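Local coordinates for protein TetR family transcriptional regulator (Chloroflexus aurantiacus, PDB 3NRG) that probably binds DNA through an N-terminal helix-turn-helix and regulates transcription, as other members of the TetR family do, at residues E5-L10 and R17-L22; R38-A43 and K47-Q52. All blocks are in the same frame, centred on the assembly; numbering follows the deposited sequence. Where two conformers were deposited one is given.

Contact 1. Residues E5-L10 and R17-L22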
ATOM      1  N   GLU A   5      -7.827  11.330 -23.309  1.00 42.36           N
ATOM      2  CA  GLU A   5      -7.194  12.643 -23.300  1.00 42.60           C
ATOM      3  C   GLU A   5      -8.160  13.704 -22.762  1.00 46.46           C
ATOM      4  O   GLU A   5      -7.716  14.725 -22.248  1.00 46.11           O
ATOM      5  CB  GLU A   5      -6.691  13.010 -24.702  1.00 45.60           C
ATOM      6  CG  GLU A   5      -5.210  13.348 -24.739  1.00 56.29           C
ATOM      7  CD  GLU A   5      -4.278  12.236 -24.300  1.00 68.01           C
ATOM      8  OE1 GLU A   5      -4.088  11.275 -25.078  1.00 75.06           O
ATOM      9  OE2 GLU A   5      -3.753  12.314 -23.169  1.00 48.95           O
ATOM     10  N   THR A   6      -9.485  13.419 -22.815  1.00 43.31           N
ATOM     11  CA  THR A   6     -10.526  14.295 -22.269  1.00 43.25           C
ATOM     12  C   THR A   6     -10.374  14.385 -20.744  1.00 46.15           C
ATOM     13  O   THR A   6     -10.498  15.471 -20.177  1.00 45.25           O
ATOM     14  CB  THR A   6     -11.925  13.785 -22.679  1.00 51.34           C
ATOM     15  OG1 THR A   6     -11.938  13.504 -24.082  1.00 51.30           O
ATOM     16  CG2 THR A   6     -13.035  14.777 -22.336  1.00 48.64           C
ATOM     17  N   PHE A   7     -10.058  13.239 -20.092  1.00 43.12           N
ATOM     18  CA  PHE A   7      -9.813  13.166 -18.647  1.00 41.99           C
ATOM     19  C   PHE A   7      -8.573  13.962 -18.277  1.00 45.85           C
ATOM     20  O   PHE A   7      -8.603  14.724 -17.311  1.00 45.07           O
ATOM     21  CB  PHE A   7      -9.666  11.696 -18.192  1.00 43.23           C
ATOM     22  CG  PHE A   7      -9.179  11.518 -16.764  1.00 44.12           C
ATOM     23  CD1 PHE A   7     -10.036  11.722 -15.685  1.00 46.94           C
ATOM     24  CD2 PHE A   7      -7.867  11.127 -16.502  1.00 45.55           C
ATOM     25  CE1 PHE A   7      -9.577  11.579 -14.369  1.00 46.69           C
ATOM     26  CE2 PHE A   7      -7.413  10.982 -15.185  1.00 47.27           C
ATOM     27  CZ  PHE A   7      -8.271  11.206 -14.129  1.00 44.94           C
ATOM     28  N   PHE A   8      -7.478  13.790 -19.048  1.00 43.36           N
ATOM     29  CA  PHE A   8      -6.213  14.481 -18.785  1.00 43.48           C
ATOM     30  C   PHE A   8      -6.282  15.972 -19.092  1.00 48.73           C
ATOM     31  O   PHE A   8      -5.567  16.754 -18.465  1.00 48.12           O
ATOM     32  CB  PHE A   8      -5.056  13.822 -19.551  1.00 45.54           C
ATOM     33  CG  PHE A   8      -4.734  12.409 -19.124  1.00 45.96           C
ATOM     34  CD1 PHE A   8      -4.399  12.121 -17.803  1.00 47.68           C
ATOM     35  CD2 PHE A   8      -4.678  11.381 -20.055  1.00 48.37           C
ATOM     36  CE1 PHE A   8      -4.089  10.816 -17.412  1.00 47.78           C
ATOM     37  CE2 PHE A   8      -4.341  10.081 -19.667  1.00 50.54           C
ATOM     38  CZ  PHE A   8      -4.040   9.809 -18.348  1.00 47.46           C
ATOM     39  N   ASN A   9      -7.150  16.375 -20.053  1.00 46.94           N
ATOM     40  CA  ASN A   9      -7.302  17.784 -20.433  1.00 48.27           C
ATOM     41  C   ASN A   9      -8.329  18.537 -19.571  1.00 52.71           C
ATOM     42  O   ASN A   9      -8.610  19.710 -19.837  1.00 52.93           O
ATOM     43  CB  ASN A   9      -7.605  17.926 -21.924  1.00 50.09           C
ATOM     44  CG  ASN A   9      -6.392  17.728 -22.806  1.00 72.39           C
ATOM     45  OD1 ASN A   9      -5.431  18.512 -22.779  1.00 71.25           O
ATOM     46  ND2 ASN A   9      -6.429  16.707 -23.644  1.00 61.68           N
ATOM     47  N   LEU A  10      -8.848  17.881 -18.506  1.00 49.41           N
ATOM     48  CA  LEU A  10      -9.780  18.507 -17.563  1.00 49.82           C
ATOM     49  C   LEU A  10      -9.064  19.585 -16.741  1.00 57.11           C
ATOM     50  O   LEU A  10      -7.892  19.406 -16.394  1.00 56.36           O
ATOM     51  CB  LEU A  10     -10.348  17.454 -16.591  1.00 48.45           C
ATOM     52  CG  LEU A  10     -11.493  16.587 -17.082  1.00 52.85           C
ATOM     53  CD1 LEU A  10     -11.744  15.449 -16.116  1.00 51.59           C
ATOM     54  CD2 LEU A  10     -12.769  17.404 -17.266  1.00 55.90           C
ATOM     55  N   ARG A  17     -11.235  16.651  -8.041  1.00 39.28           N
ATOM     56  CA  ARG A  17     -12.512  16.342  -7.400  1.00 38.72           C
ATOM     57  C   ARG A  17     -13.010  14.949  -7.829  1.00 40.82           C
ATOM     58  O   ARG A  17     -13.528  14.198  -6.997  1.00 39.70           O
ATOM     59  CB  ARG A  17     -13.553  17.420  -7.735  1.00 39.46           C
ATOM     60  N   LEU A  18     -12.796  14.587  -9.126  1.00 35.98           N
ATOM     61  CA  LEU A  18     -13.174  13.281  -9.680  1.00 34.25           C
ATOM     62  C   LEU A  18     -12.298  12.160  -9.100  1.00 35.33           C
ATOM     63  O   LEU A  18     -12.830  11.132  -8.675  1.00 33.53           O
ATOM     64  CB  LEU A  18     -13.091  13.302 -11.230  1.00 34.45           C
ATOM     65  CG  LEU A  18     -13.401  11.985 -11.970  1.00 38.02           C
ATOM     66  CD1 LEU A  18     -14.828  11.513 -11.697  1.00 38.34           C
ATOM     67  CD2 LEU A  18     -13.182  12.139 -13.465  1.00 39.14           C
ATOM     68  N   ILE A  19     -10.957  12.374  -9.051  1.00 31.21           N
ATOM     69  CA  ILE A  19     -10.018  11.395  -8.489  1.00 30.03           C
ATOM     70  C   ILE A  19     -10.364  11.080  -7.022  1.00 33.49           C
ATOM     71  O   ILE A  19     -10.375   9.906  -6.643  1.00 32.84           O
ATOM     72  CB  ILE A  19      -8.531  11.828  -8.699  1.00 32.93           C
ATOM     73  CG1 ILE A  19      -8.171  11.815 -10.218  1.00 33.83           C
ATOM     74  CG2 ILE A  19      -7.567  10.924  -7.890  1.00 31.87           C
ATOM     75  CD1 ILE A  19      -6.842  12.496 -10.599  1.00 41.59           C
ATOM     76  N   ASP A  20     -10.709  12.131  -6.219  1.00 30.56           N
ATOM     77  CA  ASP A  20     -11.114  11.988  -4.807  0.50 30.60           C
ATOM     78  C   ASP A  20     -12.345  11.074  -4.683  1.00 34.92           C
ATOM     79  O   ASP A  20     -12.410  10.234  -3.782  1.00 34.09           O
ATOM     80  CB  ASP A  20     -11.411  13.375  -4.193  0.50 33.44           C
ATOM     81  CG  ASP A  20     -11.872  13.334  -2.746  0.50 44.96           C
ATOM     82  OD1 ASP A  20     -11.005  13.326  -1.848  0.50 45.59           O
ATOM     83  OD2 ASP A  20     -13.100  13.358  -2.513  0.50 51.47           O
ATOM     84  N   VAL A  21     -13.322  11.237  -5.609  1.00 32.54           N
ATOM     85  CA  VAL A  21     -14.550  10.432  -5.633  1.00 32.49           C
ATOM     86  C   VAL A  21     -14.220   8.987  -6.049  1.00 35.66           C
ATOM     87  O   VAL A  21     -14.703   8.042  -5.415  1.00 35.11           O
ATOM     88  CB  VAL A  21     -15.642  11.075  -6.542  1.00 37.22           C
ATOM     89  CG1 VAL A  21     -16.816  10.116  -6.778  1.00 37.71           C
ATOM     90  CG2 VAL A  21     -16.132  12.393  -5.948  1.00 37.37           C
ATOM     91  N   LEU A  22     -13.354   8.819  -7.085  1.00 31.74           N
ATOM     92  CA  LEU A  22     -12.920   7.498  -7.565  1.00 31.04           C
ATOM     93  C   LEU A  22     -12.149   6.733  -6.483  1.00 35.73           C
ATOM     94  O   LEU A  22     -12.334   5.521  -6.347  1.00 36.49           O
ATOM     95  CB  LEU A  22     -12.059   7.623  -8.841  1.00 30.54           C
ATOM     96  CG  LEU A  22     -12.772   8.137 -10.099  1.00 34.96           C
ATOM     97  CD1 LEU A  22     -11.783   8.456 -11.187  1.00 34.52           C
ATOM     98  CD2 LEU A  22     -13.793   7.145 -10.601  1.00 37.45           C
TER
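The N-terminal DNA-binding domain of a TetR-type regulator is a small helical bundle, and here the short helix 5-8 lays Phe7 against Leu18 and Ile19 on helix 12-28. The contact is purely apolar and modest, burying 142 Å² in all, and it is made by side chains alone: the nearest CA atoms, those of Phe7 and Leu18, are 9.6 Å apart. The phenylalanine ring and the leucine close that distance from the two sides. With CG anti to the backbone N (chi1 170°), the Phe7 ring extends toward helix 12-28, and Leu18 CD2 and Ile19 CG1 both lie at its edge, in the ring plane. The CD2 methyl of Leu18 sits against the CD1-CE1 side of the ring, 3.8 Å from Phe7 CE1. CZ of Phe7 meets Ile19 at both CG1 and CD1, each 4.0 Å away; the ring therefore touches two successive residues of the helix. The side chains of Phe7 and Ile19 cross at about a right angle. Beyond the two segments, the Phe7 ring also packs edge-to-face on Tyr63 of helix 57-78 and meets Phe54 with the planes at about 45°, which places it in an aromatic cluster with these two residues. Leu18 in turn touches Ala43 of helix 36-43. Past the end of the short helix, Asn9 is the first residue to leave helical angles, and its backbone N still donates to Glu5 O at 2.8 Å. The chain then brings Leu10 round to face helix 12-28 as well, where it adds a looser touch: Leu10 CD1 lies 4.5 Å from CD2 of Leu18, the same methyl that meets the phenylalanine ring.

Contact 2. Residues R38-A43 and K47-Q52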
ATOM      1  N   ARG A  38     -23.004   6.115  -8.906  1.00 37.10           N
ATOM      2  CA  ARG A  38     -22.654   6.706  -7.609  1.00 35.84           C
ATOM      3  C   ARG A  38     -21.448   7.654  -7.784  1.00 38.05           C
ATOM      4  O   ARG A  38     -21.405   8.715  -7.159  1.00 38.03           O
ATOM      5  CB  ARG A  38     -22.365   5.604  -6.558  1.00 34.55           C
ATOM      6  CG  ARG A  38     -22.056   6.137  -5.153  1.00 42.01           C
ATOM      7  CD  ARG A  38     -22.333   5.121  -4.049  1.00 52.11           C
ATOM      8  NE  ARG A  38     -21.542   3.893  -4.191  1.00 59.34           N
ATOM      9  CZ  ARG A  38     -22.074   2.684  -4.350  1.00 76.95           C
ATOM     10  NH1 ARG A  38     -23.393   2.528  -4.370  1.00 71.79           N
ATOM     11  NH2 ARG A  38     -21.292   1.619  -4.473  1.00 57.39           N
ATOM     12  N   ILE A  39     -20.517   7.300  -8.702  1.00 32.79           N
ATOM     13  CA  ILE A  39     -19.357   8.127  -9.026  1.00 31.21           C
ATOM     14  C   ILE A  39     -19.804   9.455  -9.635  1.00 37.56           C
ATOM     15  O   ILE A  39     -19.436  10.507  -9.121  1.00 36.64           O
ATOM     16  CB  ILE A  39     -18.356   7.363  -9.942  1.00 33.04           C
ATOM     17  CG1 ILE A  39     -17.658   6.219  -9.162  1.00 31.59           C
ATOM     18  CG2 ILE A  39     -17.319   8.329 -10.572  1.00 33.10           C
ATOM     19  CD1 ILE A  39     -16.967   5.170 -10.041  1.00 33.35           C
ATOM     20  N   THR A  40     -20.649   9.403 -10.698  1.00 36.98           N
ATOM     21  CA  THR A  40     -21.141  10.605 -11.385  1.00 37.87           C
ATOM     22  C   THR A  40     -21.996  11.491 -10.480  1.00 44.06           C
ATOM     23  O   THR A  40     -21.918  12.717 -10.579  1.00 44.74           O
ATOM     24  CB  THR A  40     -21.837  10.245 -12.709  1.00 46.75           C
ATOM     25  OG1 THR A  40     -22.934   9.373 -12.448  1.00 48.80           O
ATOM     26  CG2 THR A  40     -20.885   9.609 -13.721  1.00 42.97           C
ATOM     27  N   GLU A  41     -22.780  10.873  -9.571  1.00 41.92           N
ATOM     28  CA  GLU A  41     -23.629  11.592  -8.612  1.00 42.74           C
ATOM     29  C   GLU A  41     -22.770  12.340  -7.558  1.00 45.95           C
ATOM     30  O   GLU A  41     -22.999  13.524  -7.314  1.00 46.21           O
ATOM     31  CB  GLU A  41     -24.615  10.618  -7.930  1.00 44.81           C
ATOM     32  CG  GLU A  41     -25.748  11.309  -7.186  1.00 58.63           C
ATOM     33  CD  GLU A  41     -26.823  10.395  -6.627  1.00 86.17           C
ATOM     34  OE1 GLU A  41     -26.638   9.156  -6.658  1.00 85.12           O
ATOM     35  OE2 GLU A  41     -27.842  10.925  -6.128  1.00 83.62           O
ATOM     36  N   ARG A  42     -21.773  11.647  -6.961  1.00 41.22           N
ATOM     37  CA  ARG A  42     -20.885  12.245  -5.955  1.00 40.55           C
ATOM     38  C   ARG A  42     -19.904  13.254  -6.569  1.00 44.04           C
ATOM     39  O   ARG A  42     -19.550  14.236  -5.915  1.00 44.06           O
ATOM     40  CB  ARG A  42     -20.124  11.161  -5.163  1.00 39.70           C
ATOM     41  CG  ARG A  42     -20.984  10.422  -4.147  1.00 48.78           C
ATOM     42  N   ALA A  43     -19.468  13.013  -7.827  1.00 39.76           N
ATOM     43  CA  ALA A  43     -18.536  13.906  -8.524  1.00 38.90           C
ATOM     44  C   ALA A  43     -19.233  15.156  -9.046  1.00 44.24           C
ATOM     45  O   ALA A  43     -18.565  16.122  -9.416  1.00 44.63           O
ATOM     46  CB  ALA A  43     -17.858  13.171  -9.668  1.00 38.98           C
ATOM     47  N   LYS A  47     -24.894  12.227 -16.013  1.00 40.61           N
ATOM     48  CA  LYS A  47     -25.079  10.780 -15.995  1.00 39.86           C
ATOM     49  C   LYS A  47     -24.623  10.197 -17.342  1.00 42.92           C
ATOM     50  O   LYS A  47     -24.998  10.714 -18.396  1.00 43.26           O
ATOM     51  CB  LYS A  47     -26.547  10.421 -15.696  1.00 42.87           C
ATOM     52  CG  LYS A  47     -26.742   8.970 -15.262  1.00 54.31           C
ATOM     53  CD  LYS A  47     -28.148   8.728 -14.777  1.00 63.32           C
ATOM     54  CE  LYS A  47     -28.343   7.318 -14.299  1.00 70.78           C
ATOM     55  NZ  LYS A  47     -29.637   7.166 -13.593  1.00 78.78           N
ATOM     56  N   GLY A  48     -23.747   9.192 -17.281  1.00 38.05           N
ATOM     57  CA  GLY A  48     -23.180   8.541 -18.461  1.00 37.56           C
ATOM     58  C   GLY A  48     -21.880   9.168 -18.940  1.00 39.70           C
ATOM     59  O   GLY A  48     -21.279   8.683 -19.901  1.00 38.55           O
ATOM     60  N   SER A  49     -21.425  10.254 -18.262  1.00 35.45           N
ATOM     61  CA  SER A  49     -20.226  10.999 -18.661  1.00 34.34           C
ATOM     62  C   SER A  49     -18.911  10.332 -18.216  1.00 36.61           C
ATOM     63  O   SER A  49     -17.836  10.753 -18.657  1.00 35.70           O
ATOM     64  CB  SER A  49     -20.295  12.442 -18.165  1.00 37.26           C
ATOM     65  OG  SER A  49     -20.184  12.513 -16.753  1.00 46.33           O
ATOM     66  N   PHE A  50     -18.998   9.277 -17.369  1.00 31.48           N
ATOM     67  CA  PHE A  50     -17.825   8.523 -16.895  1.00 29.77           C
ATOM     68  C   PHE A  50     -17.034   7.932 -18.070  1.00 35.39           C
ATOM     69  O   PHE A  50     -15.803   7.901 -18.033  1.00 34.86           O
ATOM     70  CB  PHE A  50     -18.265   7.398 -15.929  1.00 30.26           C
ATOM     71  CG  PHE A  50     -17.173   6.443 -15.502  1.00 29.67           C
ATOM     72  CD1 PHE A  50     -16.424   6.685 -14.357  1.00 30.79           C
ATOM     73  CD2 PHE A  50     -16.928   5.272 -16.220  1.00 31.65           C
ATOM     74  CE1 PHE A  50     -15.420   5.793 -13.954  1.00 30.33           C
ATOM     75  CE2 PHE A  50     -15.917   4.387 -15.824  1.00 33.14           C
ATOM     76  CZ  PHE A  50     -15.174   4.649 -14.690  1.00 29.75           C
ATOM     77  N   TYR A  51     -17.743   7.464 -19.102  1.00 33.70           N
ATOM     78  CA  TYR A  51     -17.147   6.817 -20.268  1.00 34.42           C
ATOM     79  C   TYR A  51     -16.432   7.788 -21.219  1.00 40.67           C
ATOM     80  O   TYR A  51     -15.747   7.349 -22.151  1.00 40.20           O
ATOM     81  CB  TYR A  51     -18.183   5.951 -20.988  1.00 35.99           C
ATOM     82  CG  TYR A  51     -18.822   4.936 -20.065  1.00 35.97           C
ATOM     83  CD1 TYR A  51     -18.157   3.762 -19.720  1.00 36.59           C
ATOM     84  CD2 TYR A  51     -20.065   5.179 -19.483  1.00 36.83           C
ATOM     85  CE1 TYR A  51     -18.726   2.838 -18.848  1.00 36.22           C
ATOM     86  CE2 TYR A  51     -20.646   4.260 -18.612  1.00 37.49           C
ATOM     87  CZ  TYR A  51     -19.973   3.087 -18.298  1.00 42.60           C
ATOM     88  OH  TYR A  51     -20.537   2.173 -17.441  1.00 42.68           O
ATOM     89  N   GLN A  52     -16.518   9.101 -20.930  1.00 38.45           N
ATOM     90  CA  GLN A  52     -15.788  10.123 -21.672  1.00 39.08           C
ATOM     91  C   GLN A  52     -14.391  10.310 -21.062  1.00 43.53           C
ATOM     92  O   GLN A  52     -13.538  10.960 -21.666  1.00 44.08           O
ATOM     93  CB  GLN A  52     -16.554  11.450 -21.661  1.00 41.07           C
ATOM     94  CG  GLN A  52     -17.777  11.448 -22.567  1.00 63.78           C
ATOM     95  CD  GLN A  52     -18.466  12.789 -22.596  1.00 85.19           C
ATOM     96  OE1 GLN A  52     -17.838  13.840 -22.759  1.00 84.54           O
ATOM     97  NE2 GLN A  52     -19.782  12.777 -22.498  1.00 74.71           N
TER
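Ile39 is the first residue of 38-43 to touch 47-52, within the predicted helix-turn-helix: its CG2 methyl lies 4.2 Å from Phe50 CD1, approaching the ring obliquely. Thr40 follows and carries more of the contact. Its CG2, anti to the carbonyl carbon, is directed at the start of the 3-10 segment 50-52, 4.1 Å from Phe50 CB and 4.3 Å from Ser49 OG; the threonine and phenylalanine side chains cross at about a right angle. The other branch of Thr40 turns back to its own helix, where OG1 is hydrogen-bonded to Asn37 O, while Ser49 OG bonds Ala46 O. Both hydroxyls are thus satisfied locally, and what passes between the segments is van der Waals contact. The nearest CA atoms are those of Thr40 and Lys47, 6.1 Å apart, and the extended lysine side chain leads away from the helix. Gly48 follows with phi at 91°, a left-handed conformation suited to glycine. Helix 36-43 also packs on helix 12-28, Ile39 touching Glu25, while Phe50 reaches Ile36 at the start of helix 36-43 and the ring of Phe54 further along the loop.

Overall arrangement
Contacts 1 and 2 are neighbouring parts of one small hydrophobic core, their centres 11 Å apart and both on the same side of the chain's centre. Contact 1 closes along the chain before contact 2 opens. Helix 12-28 is common ground: Leu22 CD2 packs on Ile39 CG2 at 3.7 Å, and Val21 CG1 reaches Arg42 CB at 3.8 Å. Thr6 CB also lies 3.4 Å from Gln52 O, a packing contact between the segments 5-10 and 47-52. Phe54 is a neighbour common to both contacts. Contact 2 lies in the predicted DNA-binding helix-turn-helix, and contact 1 packs beside it.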